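PDB 3TDG: disulfide isomerase DsbG N-terminal domain-containing protein from Helicobacter pylori, which is a thioredoxin-fold oxidoreductase of the DsbG family that probably acts as a reductase or isomerase on the disulfide bonds of other proteins. Local coordinates for residues Thr43-Arg48 / Ile66-Thr71; Lys72-Leu77 / Ala113-Gln118. One frame throughout, in Å; residues are numbered along the deposited sequence.

Contact 1. Residues Thr43-Arg48 / Ile66-Thr71; sequences TNKKVR and IEDPDT
Lys45 NZ is shared by two acids: it donates to the syn lone pair of Asp68 OD2 at 2.7 Å and forms a longer salt bridge to Asp70 OD1 (3.5 Å), which would probably favour its charged form. Asp68 OD1 is gripped by two backbone amides of its own loop: Asp70 N arrives nearly head-on at 2.7 Å, and Thr71 N comes from above the carboxylate plane. These bonds define an Asx turn and Asx motif and help to set the rotation of the carboxylate that receives the lysine. Lys45 runs extended until chi4 (-141°) bends NZ off the line of the chain.

Nearer the backbone, the Pro69 ring lies against Lys45 CB and the carbonyl of Lys46. Val47 is buried and touches Ile66 with both methyls: Val47 CG1 packs on Ile66 CD1 at 3.8 Å and Val47 CG2 on Ile66 CG2 at 3.9 Å. Ile39 of helix 33-43 also packs on Val47.

At Arg48 the chain enters the sheet. Arg48 and Glu67 form an antiparallel hydrogen-bonded pair, with Glu67 N to Arg48 O at 2.8 Å, and their side chains meet on the same face. In a salt bridge, Arg48 NE reaches Glu67 OE1 at 3.2 Å from above the carboxylate, while Arg48 NH2 bonds weakly to Glu67 OE2; the guanidinium and carboxylate planes are 75° apart. The arrangement is that of the start of the strand outermost in this chain's antiparallel sheet, paired with the end of strand 62-67 and its Asx turn, within the DsbG N-terminal domain.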
# COMPACT_ATOMS: atom_id res chain seq x y z
N THR A 43 -0.66 -7.11 25.42
CA THR A 43 -0.13 -6.09 24.51
C THR A 43 0.77 -5.09 25.21
O THR A 43 1.49 -4.34 24.56
CB THR A 43 -1.25 -5.26 23.84
OG1 THR A 43 -1.91 -4.46 24.83
CG2 THR A 43 -2.23 -6.15 23.15
N ASN A 44 0.71 -5.08 26.54
CA ASN A 44 1.25 -4.00 27.35
C ASN A 44 0.74 -2.60 26.94
O ASN A 44 1.46 -1.61 27.06
CB ASN A 44 2.78 -4.02 27.42
CG ASN A 44 3.31 -3.15 28.54
OD1 ASN A 44 2.76 -3.16 29.63
ND2 ASN A 44 4.32 -2.35 28.25
N LYS A 45 -0.50 -2.55 26.45
CA LYS A 45 -1.18 -1.27 26.23
C LYS A 45 -2.39 -1.20 27.15
O LYS A 45 -3.24 -2.10 27.14
CB LYS A 45 -1.63 -1.13 24.78
CG LYS A 45 -0.52 -0.82 23.81
CD LYS A 45 -1.04 -0.86 22.39
CE LYS A 45 0.08 -0.66 21.40
NZ LYS A 45 -0.33 0.17 20.25
N LYS A 46 -2.44 -0.14 27.95
CA LYS A 46 -3.61 0.13 28.78
C LYS A 46 -4.56 1.04 28.00
O LYS A 46 -4.29 2.24 27.86
CB LYS A 46 -3.21 0.80 30.11
CG LYS A 46 -4.39 1.05 31.04
CD LYS A 46 -4.00 1.97 32.19
CE LYS A 46 -5.10 2.03 33.22
NZ LYS A 46 -4.81 3.17 34.15
N VAL A 47 -5.65 0.46 27.50
CA VAL A 47 -6.61 1.19 26.63
C VAL A 47 -7.58 1.99 27.48
O VAL A 47 -7.86 1.65 28.62
CB VAL A 47 -7.41 0.23 25.68
CG1 VAL A 47 -6.48 -0.58 24.80
CG2 VAL A 47 -8.35 -0.69 26.47
N ARG A 48 -8.11 3.06 26.90
CA ARG A 48 -9.16 3.84 27.56
C ARG A 48 -10.49 3.54 26.87
O ARG A 48 -10.57 3.60 25.65
CB ARG A 48 -8.82 5.33 27.46
CG ARG A 48 -9.69 6.22 28.33
CD ARG A 48 -9.07 7.61 28.49
NE ARG A 48 -8.88 8.27 27.20
CZ ARG A 48 -9.80 9.02 26.58
NH1 ARG A 48 -10.99 9.24 27.14
NH2 ARG A 48 -9.52 9.56 25.40
N ILE A 66 -12.47 1.79 22.01
CA ILE A 66 -11.38 2.09 22.92
C ILE A 66 -10.40 3.03 22.25
O ILE A 66 -10.42 3.17 21.03
CB ILE A 66 -10.64 0.79 23.43
CG1 ILE A 66 -9.97 0.01 22.29
CG2 ILE A 66 -11.57 -0.10 24.27
CD1 ILE A 66 -8.57 0.58 21.87
N GLU A 67 -9.56 3.70 23.04
CA GLU A 67 -8.48 4.53 22.53
C GLU A 67 -7.15 3.84 22.80
O GLU A 67 -6.88 3.48 23.93
CB GLU A 67 -8.48 5.88 23.23
CG GLU A 67 -7.43 6.84 22.70
CD GLU A 67 -7.21 8.01 23.63
OE1 GLU A 67 -6.85 7.79 24.81
OE2 GLU A 67 -7.42 9.16 23.19
N ASP A 68 -6.35 3.64 21.76
CA ASP A 68 -5.00 3.09 21.91
C ASP A 68 -4.13 4.18 22.60
O ASP A 68 -4.08 5.30 22.14
CB ASP A 68 -4.46 2.72 20.53
CG ASP A 68 -3.03 2.19 20.55
OD1 ASP A 68 -2.16 2.76 21.24
OD2 ASP A 68 -2.76 1.20 19.85
N PRO A 69 -3.47 3.86 23.74
CA PRO A 69 -2.76 4.96 24.43
C PRO A 69 -1.51 5.46 23.70
O PRO A 69 -1.01 6.52 24.04
CB PRO A 69 -2.39 4.33 25.78
CG PRO A 69 -2.11 2.87 25.39
CD PRO A 69 -3.23 2.56 24.39
N ASP A 70 -1.02 4.72 22.71
CA ASP A 70 0.17 5.13 21.96
C ASP A 70 -0.18 5.96 20.72
O ASP A 70 0.33 7.07 20.55
CB ASP A 70 1.03 3.92 21.56
CG ASP A 70 1.47 3.08 22.77
OD1 ASP A 70 1.60 1.84 22.64
OD2 ASP A 70 1.67 3.65 23.86
N THR A 71 -1.06 5.43 19.87
CA THR A 71 -1.41 6.07 18.61
C THR A 71 -2.58 7.05 18.75
O THR A 71 -2.80 7.89 17.87
CB THR A 71 -1.81 5.02 17.57
OG1 THR A 71 -2.94 4.28 18.07
CG2 THR A 71 -0.62 4.05 17.25

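Contact 2. Residues Lys72-Leu77 / Ala113-Gln118; sequences KYNIPL and ALNATQ
The Asn115 amide faces the backbone of Asn74 and grips both its polar atoms. Its OD1 accepts from Asn74 N at 2.8 Å, and its ND2 donates to Asn74 O at 3.0 Å along a nearly straight path of 172°. Asn74 O lies close to the plane of the amide, whereas Asn74 N is somewhat tilted from it. Held at both ends, the amide has its rotation fixed, and the side chain of one helix residue satisfies the N-H and C=O of one strand residue, pairing with them much as a neighbouring strand would.

The Tyr73 ring lies beside this amide with the two planes 47° apart. Tyr73 CD1 approaches Asn115 CB at 3.8 Å, and Tyr73 CE1 is 4.0 Å from Gln118 CG, one helical turn further on. With CG anti to its backbone N (chi1 175°) and the chain then bent at chi2, Gln118 brings its CD to 3.9 Å from Lys72 CB. The Lys72 chain leads away from the helix, and its NZ is hydrogen-bonded to Pro69 O.

On the other flank, Leu114 CD1 adds a loose contact with the Asn74 side chain. This surface contact joins the start of strand 74-79 to the middle of the long helix 98-129. Further along the strand, Pro76 rests on Thr107, Asn108 and Val111 of that helix, while strand 62-67 pairs alongside.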
# COMPACT_ATOMS: atom_id res chain seq x y z
N LYS A 72 -3.32 6.93 19.85
CA LYS A 72 -4.59 7.64 20.07
C LYS A 72 -5.70 7.24 19.07
O LYS A 72 -6.78 7.83 19.08
CB LYS A 72 -4.42 9.18 20.11
CG LYS A 72 -3.27 9.69 20.99
CD LYS A 72 -3.49 9.33 22.44
CE LYS A 72 -2.30 9.75 23.28
NZ LYS A 72 -2.40 9.07 24.59
N TYR A 73 -5.44 6.22 18.24
CA TYR A 73 -6.46 5.67 17.35
C TYR A 73 -7.63 5.11 18.14
O TYR A 73 -7.44 4.52 19.22
CB TYR A 73 -5.87 4.59 16.43
CG TYR A 73 -4.88 5.12 15.42
CD1 TYR A 73 -4.96 6.44 14.96
CD2 TYR A 73 -3.87 4.31 14.90
CE1 TYR A 73 -4.07 6.93 14.03
CE2 TYR A 73 -2.96 4.80 13.96
CZ TYR A 73 -3.07 6.12 13.54
OH TYR A 73 -2.19 6.64 12.61
N ASN A 74 -8.84 5.35 17.63
CA ASN A 74 -10.05 4.78 18.21
C ASN A 74 -10.30 3.45 17.53
O ASN A 74 -10.32 3.37 16.31
CB ASN A 74 -11.25 5.69 18.01
CG ASN A 74 -11.20 6.95 18.86
OD1 ASN A 74 -10.13 7.39 19.31
ND2 ASN A 74 -12.35 7.55 19.06
N ILE A 75 -10.49 2.41 18.34
CA ILE A 75 -10.59 1.05 17.82
C ILE A 75 -11.92 0.46 18.30
O ILE A 75 -12.17 0.40 19.51
CB ILE A 75 -9.44 0.15 18.34
CG1 ILE A 75 -8.06 0.83 18.12
CG2 ILE A 75 -9.51 -1.27 17.73
CD1 ILE A 75 -7.67 0.99 16.63
N PRO A 76 -12.78 0.05 17.35
CA PRO A 76 -14.05 -0.61 17.66
C PRO A 76 -13.91 -2.12 17.86
O PRO A 76 -13.21 -2.80 17.11
CB PRO A 76 -14.92 -0.27 16.44
CG PRO A 76 -13.94 -0.20 15.32
CD PRO A 76 -12.71 0.45 15.93
N LEU A 77 -14.60 -2.61 18.88
CA LEU A 77 -14.53 -4.00 19.32
C LEU A 77 -15.92 -4.58 19.60
O LEU A 77 -16.86 -3.85 19.94
CB LEU A 77 -13.75 -4.07 20.65
CG LEU A 77 -12.43 -3.29 20.79
CD1 LEU A 77 -11.97 -3.26 22.26
CD2 LEU A 77 -11.37 -3.90 19.88
N ALA A 113 -12.79 8.37 10.42
CA ALA A 113 -12.65 9.82 10.24
C ALA A 113 -11.78 10.44 11.33
O ALA A 113 -10.91 11.26 11.04
CB ALA A 113 -14.01 10.50 10.18
N LEU A 114 -12.01 10.04 12.58
CA LEU A 114 -11.18 10.47 13.71
C LEU A 114 -9.71 10.02 13.57
O LEU A 114 -8.81 10.81 13.84
CB LEU A 114 -11.77 9.98 15.04
CG LEU A 114 -13.10 10.64 15.45
CD1 LEU A 114 -13.79 9.85 16.56
CD2 LEU A 114 -12.91 12.12 15.86
N ASN A 115 -9.49 8.78 13.14
CA ASN A 115 -8.14 8.22 13.02
C ASN A 115 -7.38 8.84 11.85
O ASN A 115 -6.17 9.03 11.94
CB ASN A 115 -8.15 6.69 12.87
CG ASN A 115 -8.69 5.97 14.10
OD1 ASN A 115 -8.84 6.56 15.15
ND2 ASN A 115 -9.02 4.68 13.94
N ALA A 116 -8.09 9.12 10.75
CA ALA A 116 -7.49 9.84 9.62
C ALA A 116 -6.96 11.21 10.05
O ALA A 116 -5.86 11.60 9.67
CB ALA A 116 -8.49 9.96 8.45
N THR A 117 -7.74 11.94 10.85
CA THR A 117 -7.32 13.24 11.40
C THR A 117 -6.13 13.11 12.36
O THR A 117 -5.19 13.93 12.33
CB THR A 117 -8.47 13.94 12.16
OG1 THR A 117 -9.57 14.12 11.28
CG2 THR A 117 -8.04 15.31 12.69
N GLN A 118 -6.19 12.11 13.24
CA GLN A 118 -5.13 11.86 14.21
C GLN A 118 -3.81 11.56 13.48
O GLN A 118 -2.77 12.12 13.83
CB GLN A 118 -5.52 10.71 15.16
CG GLN A 118 -4.42 10.29 16.13
CD GLN A 118 -3.98 11.45 17.03
OE1 GLN A 118 -4.81 12.16 17.59
NE2 GLN A 118 -2.66 11.62 17.17

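How the contacts relate
Contact 1 combines a small buried apolar patch with salt bridges at its exposed margins, whereas contact 2 is a surface contact whose main bonds join a side-chain amide to a backbone. The first lies at one end of the outer strand pair, where the chain enters strand 48-54 and leaves strand 62-67; the second ties a strand of the same sheet to helix 98-129. They follow in series along the chain, with centres about 12 Å apart, and meet where strands 62-67 and 74-79 are neighbours: Ile75 N lies 2.8 Å from Ile66 O, and Asp68 N lies 2.9 Å from Tyr73 O, both probable hydrogen bonds. Thr71 O also packs on Gln118 CG, bringing the loop of contact 1 against the helix of contact 2.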